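Local structure of histone-lysine N-methyltransferase, H3 lysine-9 specific SUVH6 (Arabidopsis thaliana, 6A5M) at residues Val126-Gly131 / Val212-Leu217. The protein probably transfers methyl groups from S-adenosylmethionine to the tail of histone H3, and carries an SRA domain, of a family that binds methylated DNA. The protein carries 1 engineered substitution. Numbering follows the deposited sequence.
Sequences VLTYTG and VFKFQL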
loop_
_atom_site.group_PDB
_atom_site.type_symbol
_atom_site.label_atom_id
_atom_site.label_comp_id
_atom_site.label_asym_id
_atom_site.label_seq_id
_atom_site.Cartn_x
_atom_site.Cartn_y
_atom_site.Cartn_z
ATOM N N VAL A 126 -0.562 -17.271 -21.083
ATOM C CA VAL A 126 -0.776 -16.795 -22.448
ATOM C C VAL A 126 -1.638 -15.531 -22.476
ATOM O O VAL A 126 -2.604 -15.405 -21.729
ATOM C CB VAL A 126 -1.435 -17.903 -23.315
ATOM C CG1 VAL A 126 -1.857 -17.368 -24.676
ATOM C CG2 VAL A 126 -0.478 -19.069 -23.476
ATOM N N LEU A 127 -1.280 -14.594 -23.342
ATOM C CA LEU A 127 -1.991 -13.329 -23.444
ATOM C C LEU A 127 -2.258 -13.025 -24.920
ATOM O O LEU A 127 -1.369 -13.188 -25.748
ATOM C CB LEU A 127 -1.160 -12.221 -22.770
ATOM C CG LEU A 127 -1.548 -10.740 -22.673
ATOM C CD1 LEU A 127 -0.970 -9.923 -23.816
ATOM C CD2 LEU A 127 -3.058 -10.559 -22.554
ATOM N N THR A 128 -3.483 -12.618 -25.254
ATOM C CA THR A 128 -3.794 -12.148 -26.609
ATOM C C THR A 128 -3.984 -10.633 -26.591
ATOM O O THR A 128 -4.820 -10.113 -25.850
ATOM C CB THR A 128 -5.063 -12.814 -27.191
ATOM O OG1 THR A 128 -4.891 -14.237 -27.235
ATOM C CG2 THR A 128 -5.341 -12.304 -28.596
ATOM N N TYR A 129 -3.205 -9.935 -27.410
ATOM C CA TYR A 129 -3.123 -8.474 -27.385
ATOM C C TYR A 129 -3.516 -7.868 -28.726
ATOM O O TYR A 129 -3.009 -8.283 -29.767
ATOM C CB TYR A 129 -1.700 -8.050 -27.020
ATOM C CG TYR A 129 -1.498 -6.560 -26.870
ATOM C CD1 TYR A 129 -1.942 -5.893 -25.734
ATOM C CD2 TYR A 129 -0.844 -5.826 -27.844
ATOM C CE1 TYR A 129 -1.760 -4.534 -25.588
ATOM C CE2 TYR A 129 -0.656 -4.462 -27.702
ATOM C CZ TYR A 129 -1.116 -3.827 -26.567
ATOM O OH TYR A 129 -0.935 -2.474 -26.411
ATOM N N THR A 130 -4.405 -6.883 -28.716
ATOM C CA THR A 130 -4.779 -6.203 -29.957
ATOM C C THR A 130 -3.811 -5.057 -30.243
ATOM O O THR A 130 -3.346 -4.385 -29.325
ATOM C CB THR A 130 -6.224 -5.667 -29.899
ATOM O OG1 THR A 130 -7.113 -6.737 -29.566
ATOM C CG2 THR A 130 -6.643 -5.076 -31.237
ATOM N N GLY A 131 -3.500 -4.843 -31.518
ATOM C CA GLY A 131 -2.558 -3.807 -31.912
ATOM C C GLY A 131 -3.113 -2.391 -32.021
ATOM O O GLY A 131 -4.177 -2.083 -31.474
ATOM N N VAL A 212 -7.520 -5.334 -37.835
ATOM C CA VAL A 212 -6.705 -5.019 -36.678
ATOM C C VAL A 212 -5.603 -6.070 -36.592
ATOM O O VAL A 212 -5.724 -7.146 -37.173
ATOM C CB VAL A 212 -7.529 -5.012 -35.372
ATOM C CG1 VAL A 212 -8.669 -4.018 -35.462
ATOM C CG2 VAL A 212 -8.061 -6.401 -35.075
ATOM N N PHE A 213 -4.527 -5.765 -35.878
ATOM C CA PHE A 213 -3.522 -6.782 -35.613
ATOM C C PHE A 213 -3.766 -7.444 -34.255
ATOM O O PHE A 213 -4.191 -6.791 -33.302
ATOM C CB PHE A 213 -2.120 -6.179 -35.676
ATOM C CG PHE A 213 -1.688 -5.823 -37.063
ATOM C CD1 PHE A 213 -1.682 -4.510 -37.481
ATOM C CD2 PHE A 213 -1.290 -6.808 -37.953
ATOM C CE1 PHE A 213 -1.291 -4.181 -38.760
ATOM C CE2 PHE A 213 -0.897 -6.487 -39.234
ATOM C CZ PHE A 213 -0.895 -5.171 -39.641
ATOM N N LYS A 214 -3.518 -8.750 -34.195
ATOM C CA LYS A 214 -3.596 -9.514 -32.958
ATOM C C LYS A 214 -2.253 -10.204 -32.732
ATOM O O LYS A 214 -1.663 -10.722 -33.670
ATOM C CB LYS A 214 -4.729 -10.541 -33.012
ATOM C CG LYS A 214 -6.149 -9.955 -32.909
ATOM C CD LYS A 214 -6.634 -9.964 -31.460
ATOM C CE LYS A 214 -8.155 -9.926 -31.372
ATOM N NZ LYS A 214 -8.659 -10.385 -30.036
ATOM N N PHE A 215 -1.776 -10.187 -31.493
ATOM C CA PHE A 215 -0.493 -10.768 -31.108
ATOM C C PHE A 215 -0.689 -11.775 -29.985
ATOM O O PHE A 215 -1.401 -11.502 -29.025
ATOM C CB PHE A 215 0.482 -9.691 -30.618
ATOM C CG PHE A 215 0.772 -8.618 -31.618
ATOM C CD1 PHE A 215 -0.072 -7.524 -31.747
ATOM C CD2 PHE A 215 1.911 -8.685 -32.414
ATOM C CE1 PHE A 215 0.202 -6.528 -32.664
ATOM C CE2 PHE A 215 2.191 -7.694 -33.333
ATOM C CZ PHE A 215 1.339 -6.619 -33.464
ATOM N N GLN A 216 -0.042 -12.925 -30.078
ATOM C CA GLN A 216 -0.031 -13.847 -28.955
ATOM C C GLN A 216 1.296 -13.751 -28.222
ATOM O O GLN A 216 2.347 -13.861 -28.840
ATOM C CB GLN A 216 -0.272 -15.282 -29.413
ATOM C CG GLN A 216 0.110 -16.316 -28.364
ATOM C CD GLN A 216 -0.627 -17.625 -28.539
ATOM O OE1 GLN A 216 -1.685 -17.669 -29.161
ATOM N NE2 GLN A 216 -0.074 -18.703 -27.987
ATOM N N LEU A 217 1.239 -13.546 -26.907
ATOM C CA LEU A 217 2.427 -13.524 -26.057
ATOM C C LEU A 217 2.386 -14.640 -25.011
ATOM O O LEU A 217 1.320 -15.048 -24.577
ATOM C CB LEU A 217 2.566 -12.172 -25.356
ATOM C CG LEU A 217 2.742 -10.882 -26.167
ATOM C CD1 LEU A 217 1.400 -10.348 -26.682
ATOM C CD2 LEU A 217 3.469 -9.840 -25.324
#
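The Phe215 ring takes Tyr129 O and Gly131 CA at its edge, in the ring plane; CD1 lies 3.6 Å from Tyr129 O. CD1 of Phe215 also meets the edge of the Tyr129 ring at CD2, 4.3 Å away. Leu161 of helix 156-167 touches both rings. Leu217 packs along the same side of the sheet. Its CD1 lies 3.7 Å from Leu127 CD1 and also touches Tyr129 CB. The two leucine side chains lie alongside each other and extend from the sheet in the same direction. Strand 211-219 lies between strand 126-130 and strand 190-205 in the mixed sheet of the SRA domain. Strands 126-130 and 211-219 pair antiparallel, with Leu127-Leu217 and Tyr129-Phe215 as hydrogen-bonded pairs. Gly131 N adds a hydrogen bond of 2.7 Å to Phe213 O. On the other face, Lys214 bends at chi2 (-94°), which lays CD between Thr128 CG2 and Thr130 OG1, at 3.9 and 3.8 Å. With an alanine here, Thr128 CG2 and Thr130 OG1 would probably lose the methylene packing over them. Gln216 extends from a CG anti to its N (chi1 164°), and its NE2 touches Val126 CG1. The amide itself bonds Lys200 through OE1 and Glu199 through NE2.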